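Local coordinates for putative cytoplasmic protein (PDB 4IQN) that is of unknown function, a putative cytoplasmic protein of the DUF5066 family from Salmonella Typhimurium, at residues Lys39-Gln44 with Arg121-Ile126; Phe137-Glu142 with Ala205-Glu210. All coordinates share one frame; numbering follows the deposited sequence. Where two conformers were deposited one is given.

Contact 1 (Lys39-Gln44 with Arg121-Ile126); sequences KYRDPQ and RLPALI
Tyr-40 and Pro-123 form a single backbone beta bridge where the loop after strand 36-38 meets the residues leading into edge strand 124-128 of the four-stranded antiparallel sheet. Two bonds make the bridge: Ala-124 N gives to Lys-39 O at 3.0 Å, and Arg-41 N gives to Leu-122 O, nearly straight at 175°. The Leu-122 oxygen also lies in the plane of the Tyr-40 ring, at its edge, 3.8 Å from CD1, and a water ties it to Asp-42 N. Lys-39 CG lies over one face of the same ring, toward the rim. Arg-41 carries the side-chain part. Its CG is anti to the backbone N (chi1 -166°), and with the chain bent at chi2 and chi3, NE and NH2 both come to Pro-123 O. The guanidinium is sandwiched between leucines, with Leu-122 CB over the centre of one face and Leu-125 CD1 over the centre of the other, 3.5 Å from Arg-41 CZ. The same NH2 that bonds Pro-123 O also makes a salt bridge to Glu-210. Pro-123 O lies close to the guanidinium plane and is held side-on by two nitrogens, Arg-41 NE and Arg-41 NH2, each 2.9 Å away.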
ATOM      1  N   LYS A  39       6.323 -12.185   2.362  1.00 25.56           N
ATOM      2  CA  LYS A  39       6.914 -11.376   3.430  1.00 24.62           C
ATOM      3  C   LYS A  39       7.959 -10.386   2.904  1.00 25.42           C
ATOM      4  O   LYS A  39       8.115  -9.293   3.468  1.00 24.01           O
ATOM      5  CB  LYS A  39       7.544 -12.289   4.487  1.00 28.41           C
ATOM      6  CG  LYS A  39       8.241 -11.654   5.683  1.00 40.22           C
ATOM      7  CD  LYS A  39       7.300 -10.935   6.649  1.00 52.11           C
ATOM      8  CE  LYS A  39       8.028 -10.310   7.853  1.00 48.52           C
ATOM      9  NZ  LYS A  39       8.315 -11.276   8.933  1.00 48.92           N
ATOM     10  N   TYR A  40       8.661 -10.758   1.840  1.00 20.43           N
ATOM     11  CA  TYR A  40       9.812  -9.989   1.357  1.00 23.43           C
ATOM     12  C   TYR A  40       9.650  -9.526  -0.072  1.00 23.09           C
ATOM     13  O   TYR A  40       8.900 -10.096  -0.864  1.00 26.68           O
ATOM     14  CB  TYR A  40      11.088 -10.830   1.492  1.00 25.11           C
ATOM     15  CG  TYR A  40      11.399 -11.213   2.926  1.00 25.83           C
ATOM     16  CD1 TYR A  40      11.857 -10.278   3.800  1.00 32.00           C
ATOM     17  CD2 TYR A  40      11.199 -12.529   3.406  1.00 27.72           C
ATOM     18  CE1 TYR A  40      12.124 -10.582   5.117  1.00 35.15           C
ATOM     19  CE2 TYR A  40      11.482 -12.848   4.733  1.00 35.22           C
ATOM     20  CZ  TYR A  40      11.943 -11.854   5.576  1.00 34.49           C
ATOM     21  OH  TYR A  40      12.224 -12.084   6.879  1.00 36.48           O
ATOM     22  N   ARG A  41      10.354  -8.440  -0.400  1.00 24.52           N
ATOM     23  CA  ARG A  41      10.362  -7.945  -1.746  1.00 27.04           C
ATOM     24  C   ARG A  41      11.026  -8.908  -2.751  1.00 22.64           C
ATOM     25  O   ARG A  41      10.636  -9.004  -3.917  1.00 25.07           O
ATOM     26  CB  ARG A  41      11.082  -6.605  -1.789  1.00 25.51           C
ATOM     27  CG  ARG A  41      10.786  -5.945  -3.104  1.00 32.40           C
ATOM     28  CD  ARG A  41      10.431  -4.501  -3.010  1.00 25.10           C
ATOM     29  NE  ARG A  41      10.041  -4.047  -1.703  1.00 21.46           N
ATOM     30  CZ  ARG A  41      10.415  -2.874  -1.208  1.00 19.90           C
ATOM     31  NH1 ARG A  41      11.163  -2.049  -1.939  1.00 21.14           N
ATOM     32  NH2 ARG A  41      10.057  -2.540   0.008  1.00 19.25           N
ATOM     33  N   ASP A  42      12.057  -9.588  -2.286  1.00 25.14           N
ATOM     34  CA  ASP A  42      12.808 -10.569  -3.118  1.00 25.79           C
ATOM     35  C   ASP A  42      11.872 -11.640  -3.730  1.00 25.01           C
ATOM     36  O   ASP A  42      11.340 -12.487  -3.016  1.00 26.45           O
ATOM     37  CB  ASP A  42      13.909 -11.180  -2.256  1.00 29.44           C
ATOM     38  CG  ASP A  42      14.620 -12.364  -2.902  1.00 34.29           C
ATOM     39  OD1 ASP A  42      14.446 -12.617  -4.140  1.00 30.13           O
ATOM     40  OD2 ASP A  42      15.393 -13.024  -2.124  1.00 35.87           O
ATOM     41  N   PRO A  43      11.673 -11.598  -5.054  1.00 28.13           N
ATOM     42  CA  PRO A  43      10.735 -12.548  -5.670  1.00 34.21           C
ATOM     43  C   PRO A  43      11.089 -14.028  -5.450  1.00 33.12           C
ATOM     44  O   PRO A  43      10.193 -14.888  -5.473  1.00 35.23           O
ATOM     45  CB  PRO A  43      10.804 -12.174  -7.159  1.00 37.82           C
ATOM     46  CG  PRO A  43      11.265 -10.734  -7.155  1.00 38.07           C
ATOM     47  CD  PRO A  43      12.278 -10.706  -6.064  1.00 34.11           C
ATOM     48  N   GLN A  44      12.367 -14.335  -5.216  1.00 34.93           N
ATOM     49  CA  GLN A  44      12.781 -15.752  -5.042  1.00 36.73           C
ATOM     50  C   GLN A  44      12.556 -16.239  -3.606  1.00 33.32           C
ATOM     51  O   GLN A  44      12.691 -17.418  -3.324  1.00 39.29           O
ATOM     52  CB  GLN A  44      14.265 -15.998  -5.422  1.00 43.02           C
ATOM     53  CG  GLN A  44      14.762 -15.298  -6.678  1.00 56.24           C
ATOM     54  CD  GLN A  44      13.986 -15.687  -7.921  1.00 66.39           C
ATOM     55  OE1 GLN A  44      13.182 -14.911  -8.444  1.00 65.44           O
ATOM     56  NE2 GLN A  44      14.215 -16.903  -8.394  1.00 76.23           N
ATOM     57  N   ARG A 121      16.904  -7.658   2.570  1.00 22.45           N
ATOM     58  CA  ARG A 121      16.091  -7.352   3.733  1.00 23.07           C
ATOM     59  C   ARG A 121      14.779  -6.629   3.420  1.00 22.55           C
ATOM     60  O   ARG A 121      13.920  -6.552   4.295  1.00 23.94           O
ATOM     61  CB  ARG A 121      16.913  -6.546   4.767  1.00 25.38           C
ATOM     62  CG  ARG A 121      18.153  -7.312   5.221  1.00 25.96           C
ATOM     63  CD  ARG A 121      18.783  -6.739   6.492  1.00 30.38           C
ATOM     64  NE  ARG A 121      20.031  -7.430   6.778  1.00 33.05           N
ATOM     65  CZ  ARG A 121      21.014  -6.985   7.563  1.00 35.50           C
ATOM     66  NH1 ARG A 121      20.922  -5.835   8.169  1.00 38.79           N
ATOM     67  NH2 ARG A 121      22.111  -7.700   7.723  1.00 36.22           N
ATOM     68  N   LEU A 122      14.614  -6.104   2.206  1.00 20.36           N
ATOM     69  CA  LEU A 122      13.457  -5.208   1.928  1.00 19.91           C
ATOM     70  C   LEU A 122      12.142  -5.982   2.114  1.00 19.60           C
ATOM     71  O   LEU A 122      12.044  -7.149   1.719  1.00 24.37           O
ATOM     72  CB  LEU A 122      13.535  -4.583   0.547  1.00 19.07           C
ATOM     73  CG  LEU A 122      14.576  -3.470   0.352  1.00 20.27           C
ATOM     74  CD1 LEU A 122      14.786  -3.252  -1.148  1.00 22.96           C
ATOM     75  CD2 LEU A 122      14.128  -2.177   1.063  1.00 23.72           C
ATOM     76  N   PRO A 123      11.148  -5.362   2.764  1.00 18.30           N
ATOM     77  CA  PRO A 123       9.879  -6.018   2.958  1.00 18.56           C
ATOM     78  C   PRO A 123       9.042  -5.982   1.705  1.00 16.62           C
ATOM     79  O   PRO A 123       9.250  -5.154   0.821  1.00 20.38           O
ATOM     80  CB  PRO A 123       9.195  -5.165   4.032  1.00 21.51           C
ATOM     81  CG  PRO A 123       9.775  -3.813   3.842  1.00 22.71           C
ATOM     82  CD  PRO A 123      11.188  -4.040   3.427  1.00 20.13           C
ATOM     83  N   ALA A 124       8.071  -6.878   1.638  1.00 18.16           N
ATOM     84  CA  ALA A 124       7.088  -6.858   0.557  1.00 16.98           C
ATOM     85  C   ALA A 124       6.269  -5.596   0.568  1.00 16.53           C
ATOM     86  O   ALA A 124       6.176  -4.966   1.600  1.00 18.13           O
ATOM     87  CB  ALA A 124       6.162  -8.054   0.644  1.00 21.56           C
ATOM     88  N   LEU A 125       5.679  -5.272  -0.574  1.00 17.38           N
ATOM     89  CA  LEU A 125       4.762  -4.139  -0.726  1.00 19.23           C
ATOM     90  C   LEU A 125       3.492  -4.625  -1.376  1.00 19.21           C
ATOM     91  O   LEU A 125       3.525  -5.466  -2.242  1.00 20.74           O
ATOM     92  CB  LEU A 125       5.355  -3.037  -1.631  1.00 18.21           C
ATOM     93  CG  LEU A 125       6.695  -2.469  -1.193  1.00 19.90           C
ATOM     94  CD1 LEU A 125       7.316  -1.582  -2.264  1.00 21.91           C
ATOM     95  CD2 LEU A 125       6.498  -1.702   0.098  1.00 16.93           C
ATOM     96  N   ILE A 126       2.370  -4.065  -0.941  1.00 17.47           N
ATOM     97  CA  ILE A 126       1.105  -4.201  -1.630  1.00 19.09           C
ATOM     98  C   ILE A 126       0.735  -2.832  -2.131  1.00 18.28           C
ATOM     99  O   ILE A 126       0.623  -1.880  -1.323  1.00 19.82           O
ATOM    100  CB  ILE A 126      -0.014  -4.748  -0.711  1.00 19.76           C
ATOM    101  CG1 ILE A 126       0.265  -6.194  -0.258  1.00 19.73           C
ATOM    102  CG2 ILE A 126      -1.356  -4.699  -1.413  1.00 21.07           C
ATOM    103  CD1 ILE A 126      -0.795  -6.717   0.707  1.00 18.79           C
TER
HETATM  104  O   HOH W   1      13.622  -8.794   0.131  1.00 22.14           O

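Contact 2 (Phe137-Glu142 with Ala205-Glu210); sequences FIYITE and ALLDLE
Tyr-139 CG stands anti to its backbone N (chi1 -155°), and Glu-210 CG is anti to its own carbonyl carbon with the chain then bent at chi2 (-74°); the two side chains reach toward each other and meet tip to tip. Tyr-139 OH donates to Glu-210 OE2 at 2.7 Å, and OE2 receives it on its anti lone pair, away from OE1. That oxygen lies in the plane of the ring at its edge, 3.2 Å from Tyr-139 CE1, while the carboxylate plane is turned 59° from the ring. Trp-116 gives a hydrogen bond to the other oxygen, OE1. Leu-207 CD2 comes obliquely to the phenol, 3.8 Å from Tyr-139 CZ. Farther along, Thr-141 and Leu-206 pass side by side, pointing opposite ways, with Thr-141 CG2 3.9 Å from Leu-206 CD1; Thr-141 OG1 instead bonds to Asp-203. A type I turn from Leu-207 to Glu-210 brings the glutamate round to the phenol. The contact thus packs the end of helix 190-207 and this turn against strand 135-140, which lies between strands 124-128 and 151-155, while Leu-207 also touches strand 158-161.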
ATOM      1  N   PHE A 137       1.454   2.365  -0.581  1.00 16.37           N
ATOM      2  CA  PHE A 137       1.759   0.930  -0.428  1.00 16.98           C
ATOM      3  C   PHE A 137       1.451   0.515   0.996  1.00 17.55           C
ATOM      4  O   PHE A 137       1.606   1.278   1.947  1.00 16.19           O
ATOM      5  CB  PHE A 137       3.236   0.612  -0.661  1.00 17.46           C
ATOM      6  CG  PHE A 137       3.831   1.212  -1.884  1.00 16.27           C
ATOM      7  CD1 PHE A 137       3.843   0.535  -3.093  1.00 19.76           C
ATOM      8  CD2 PHE A 137       4.428   2.461  -1.837  1.00 20.25           C
ATOM      9  CE1 PHE A 137       4.392   1.087  -4.227  1.00 17.25           C
ATOM     10  CE2 PHE A 137       4.997   3.003  -2.947  1.00 22.32           C
ATOM     11  CZ  PHE A 137       4.978   2.339  -4.155  1.00 20.88           C
ATOM     12  N   ILE A 138       1.011  -0.718   1.156  1.00 17.08           N
ATOM     13  CA  ILE A 138       1.022  -1.341   2.420  1.00 17.67           C
ATOM     14  C   ILE A 138       2.423  -1.927   2.571  1.00 16.30           C
ATOM     15  O   ILE A 138       2.911  -2.647   1.669  1.00 20.36           O
ATOM     16  CB  ILE A 138      -0.070  -2.430   2.552  1.00 18.66           C
ATOM     17  CG1 ILE A 138      -1.452  -1.911   2.131  1.00 22.25           C
ATOM     18  CG2 ILE A 138      -0.147  -2.898   3.974  1.00 20.82           C
ATOM     19  CD1 ILE A 138      -2.512  -3.001   2.211  1.00 22.91           C
ATOM     20  N   TYR A 139       3.050  -1.610   3.693  1.00 17.55           N
ATOM     21  CA  TYR A 139       4.459  -1.946   3.952  1.00 17.77           C
ATOM     22  C   TYR A 139       4.482  -3.196   4.791  1.00 18.90           C
ATOM     23  O   TYR A 139       4.168  -3.147   5.980  1.00 18.95           O
ATOM     24  CB  TYR A 139       5.132  -0.774   4.707  1.00 18.07           C
ATOM     25  CG  TYR A 139       6.616  -0.671   4.534  1.00 17.98           C
ATOM     26  CD1 TYR A 139       7.179  -0.428   3.281  1.00 18.81           C
ATOM     27  CD2 TYR A 139       7.482  -0.791   5.622  1.00 18.77           C
ATOM     28  CE1 TYR A 139       8.574  -0.331   3.115  1.00 17.97           C
ATOM     29  CE2 TYR A 139       8.881  -0.689   5.451  1.00 19.03           C
ATOM     30  CZ  TYR A 139       9.418  -0.465   4.200  1.00 16.94           C
ATOM     31  OH  TYR A 139      10.810  -0.364   4.025  1.00 22.94           O
ATOM     32  N   ILE A 140       4.833  -4.338   4.176  1.00 19.00           N
ATOM     33  CA  ILE A 140       4.630  -5.625   4.828  1.00 19.43           C
ATOM     34  C   ILE A 140       5.813  -5.983   5.747  1.00 22.03           C
ATOM     35  O   ILE A 140       6.738  -6.666   5.346  1.00 22.40           O
ATOM     36  CB  ILE A 140       4.415  -6.718   3.792  1.00 20.18           C
ATOM     37  CG1 ILE A 140       3.316  -6.356   2.802  1.00 17.51           C
ATOM     38  CG2 ILE A 140       4.106  -8.070   4.469  1.00 22.97           C
ATOM     39  CD1 ILE A 140       1.927  -6.082   3.384  1.00 21.26           C
ATOM     40  N   THR A 141       5.779  -5.466   6.968  1.00 21.31           N
ATOM     41  CA  THR A 141       6.795  -5.707   7.965  1.00 23.44           C
ATOM     42  C   THR A 141       6.149  -6.539   9.048  1.00 24.56           C
ATOM     43  O   THR A 141       6.116  -7.771   8.934  1.00 24.03           O
ATOM     44  CB  THR A 141       7.378  -4.399   8.501  1.00 19.41           C
ATOM     45  OG1 THR A 141       6.303  -3.530   8.813  1.00 19.29           O
ATOM     46  CG2 THR A 141       8.230  -3.741   7.449  1.00 23.38           C
ATOM     47  N   GLU A 142       5.570  -5.902  10.050  1.00 23.14           N
ATOM     48  CA  GLU A 142       4.987  -6.623  11.185  1.00 25.52           C
ATOM     49  C   GLU A 142       3.626  -6.007  11.417  1.00 23.12           C
ATOM     50  O   GLU A 142       3.468  -4.788  11.268  1.00 22.59           O
ATOM     51  CB  GLU A 142       5.847  -6.498  12.458  1.00 23.79           C
ATOM     52  CG  GLU A 142       7.275  -7.019  12.359  1.00 28.19           C
ATOM     53  CD  GLU A 142       7.345  -8.539  12.130  1.00 39.63           C
ATOM     54  OE1 GLU A 142       6.400  -9.247  12.556  1.00 46.87           O
ATOM     55  OE2 GLU A 142       8.339  -9.042  11.520  1.00 57.03           O
ATOM     56  N   ALA A 205      15.345   0.647  10.015  1.00 25.55           N
ATOM     57  CA  ALA A 205      16.523   0.100   9.352  1.00 28.49           C
ATOM     58  C   ALA A 205      16.166  -0.361   7.944  1.00 26.66           C
ATOM     59  O   ALA A 205      16.992  -0.325   7.045  1.00 31.60           O
ATOM     60  CB  ALA A 205      17.138  -1.019  10.173  1.00 30.91           C
ATOM     61  N   LEU A 206      14.913  -0.756   7.751  1.00 21.86           N
ATOM     62  CA  LEU A 206      14.433  -1.121   6.452  1.00 22.66           C
ATOM     63  C   LEU A 206      14.139   0.080   5.577  1.00 22.29           C
ATOM     64  O   LEU A 206      14.459   0.077   4.402  1.00 23.54           O
ATOM     65  CB  LEU A 206      13.208  -2.029   6.579  1.00 24.70           C
ATOM     66  CG  LEU A 206      13.430  -3.323   7.361  1.00 24.36           C
ATOM     67  CD1 LEU A 206      12.109  -4.089   7.424  1.00 24.79           C
ATOM     68  CD2 LEU A 206      14.499  -4.172   6.700  1.00 28.89           C
ATOM     69  N   LEU A 207      13.531   1.114   6.153  1.00 21.33           N
ATOM     70  CA  LEU A 207      13.240   2.325   5.393  1.00 23.06           C
ATOM     71  C   LEU A 207      14.516   2.961   4.888  1.00 21.35           C
ATOM     72  O   LEU A 207      14.550   3.554   3.808  1.00 22.25           O
ATOM     73  CB  LEU A 207      12.446   3.345   6.229  1.00 24.86           C
ATOM     74  CG  LEU A 207      11.051   2.814   6.523  1.00 31.23           C
ATOM     75  CD1 LEU A 207      10.488   3.396   7.814  1.00 37.78           C
ATOM     76  CD2 LEU A 207      10.157   3.063   5.319  1.00 32.10           C
ATOM     77  N   ASP A 208      15.562   2.825   5.680  0.70 20.54           N
ATOM     78  CA  ASP A 208      16.850   3.367   5.317  0.70 27.62           C
ATOM     79  C   ASP A 208      17.384   2.720   4.033  0.70 26.09           C
ATOM     80  O   ASP A 208      18.196   3.309   3.345  0.70 24.28           O
ATOM     81  CB  ASP A 208      17.813   3.189   6.493  0.70 29.47           C
ATOM     82  CG  ASP A 208      19.124   3.874   6.281  0.70 32.84           C
ATOM     83  OD1 ASP A 208      19.169   5.119   6.188  0.70 52.26           O
ATOM     84  OD2 ASP A 208      20.117   3.160   6.236  0.70 43.10           O
ATOM     85  N   LEU A 209      16.909   1.514   3.704  1.00 23.25           N
ATOM     86  CA  LEU A 209      17.288   0.833   2.456  1.00 22.80           C
ATOM     87  C   LEU A 209      16.479   1.258   1.211  1.00 22.21           C
ATOM     88  O   LEU A 209      16.836   0.907   0.082  1.00 24.76           O
ATOM     89  CB  LEU A 209      17.164  -0.697   2.642  1.00 23.90           C
ATOM     90  CG  LEU A 209      17.968  -1.267   3.812  1.00 29.93           C
ATOM     91  CD1 LEU A 209      17.589  -2.716   4.126  1.00 37.16           C
ATOM     92  CD2 LEU A 209      19.453  -1.125   3.566  1.00 35.70           C
ATOM     93  N   GLU A 210      15.379   1.983   1.400  1.00 22.64           N
ATOM     94  CA  GLU A 210      14.498   2.359   0.269  1.00 19.67           C
ATOM     95  C   GLU A 210      15.055   3.559  -0.490  1.00 22.27           C
ATOM     96  O   GLU A 210      14.837   4.727  -0.096  1.00 24.52           O
ATOM     97  CB  GLU A 210      13.086   2.708   0.781  1.00 20.43           C
ATOM     98  CG  GLU A 210      12.408   1.573   1.569  1.00 20.94           C
ATOM     99  CD  GLU A 210      11.897   0.417   0.721  1.00 20.15           C
ATOM    100  OE1 GLU A 210      12.111   0.407  -0.529  1.00 20.06           O
ATOM    101  OE2 GLU A 210      11.257  -0.485   1.345  1.00 20.23           O
TER

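Both contacts are largely buried and lie on the same side of the chain's centre, about 9 Å apart between centres. They share a sheet, since strands 124-128 and 135-140 are antiparallel neighbours. Contact 1 fastens a loop to the edge strand's approach by two backbone bonds and two from one arginine side chain, and its outer parts run to exposed residues. Contact 2 sets a helix end against an inner strand through side chains alone, one phenol bond and leucine packing. The two are joined directly by a salt bridge, Arg-41 NH2 to Glu-210 OE2 at 2.7 Å, which makes Glu-210 common to both networks.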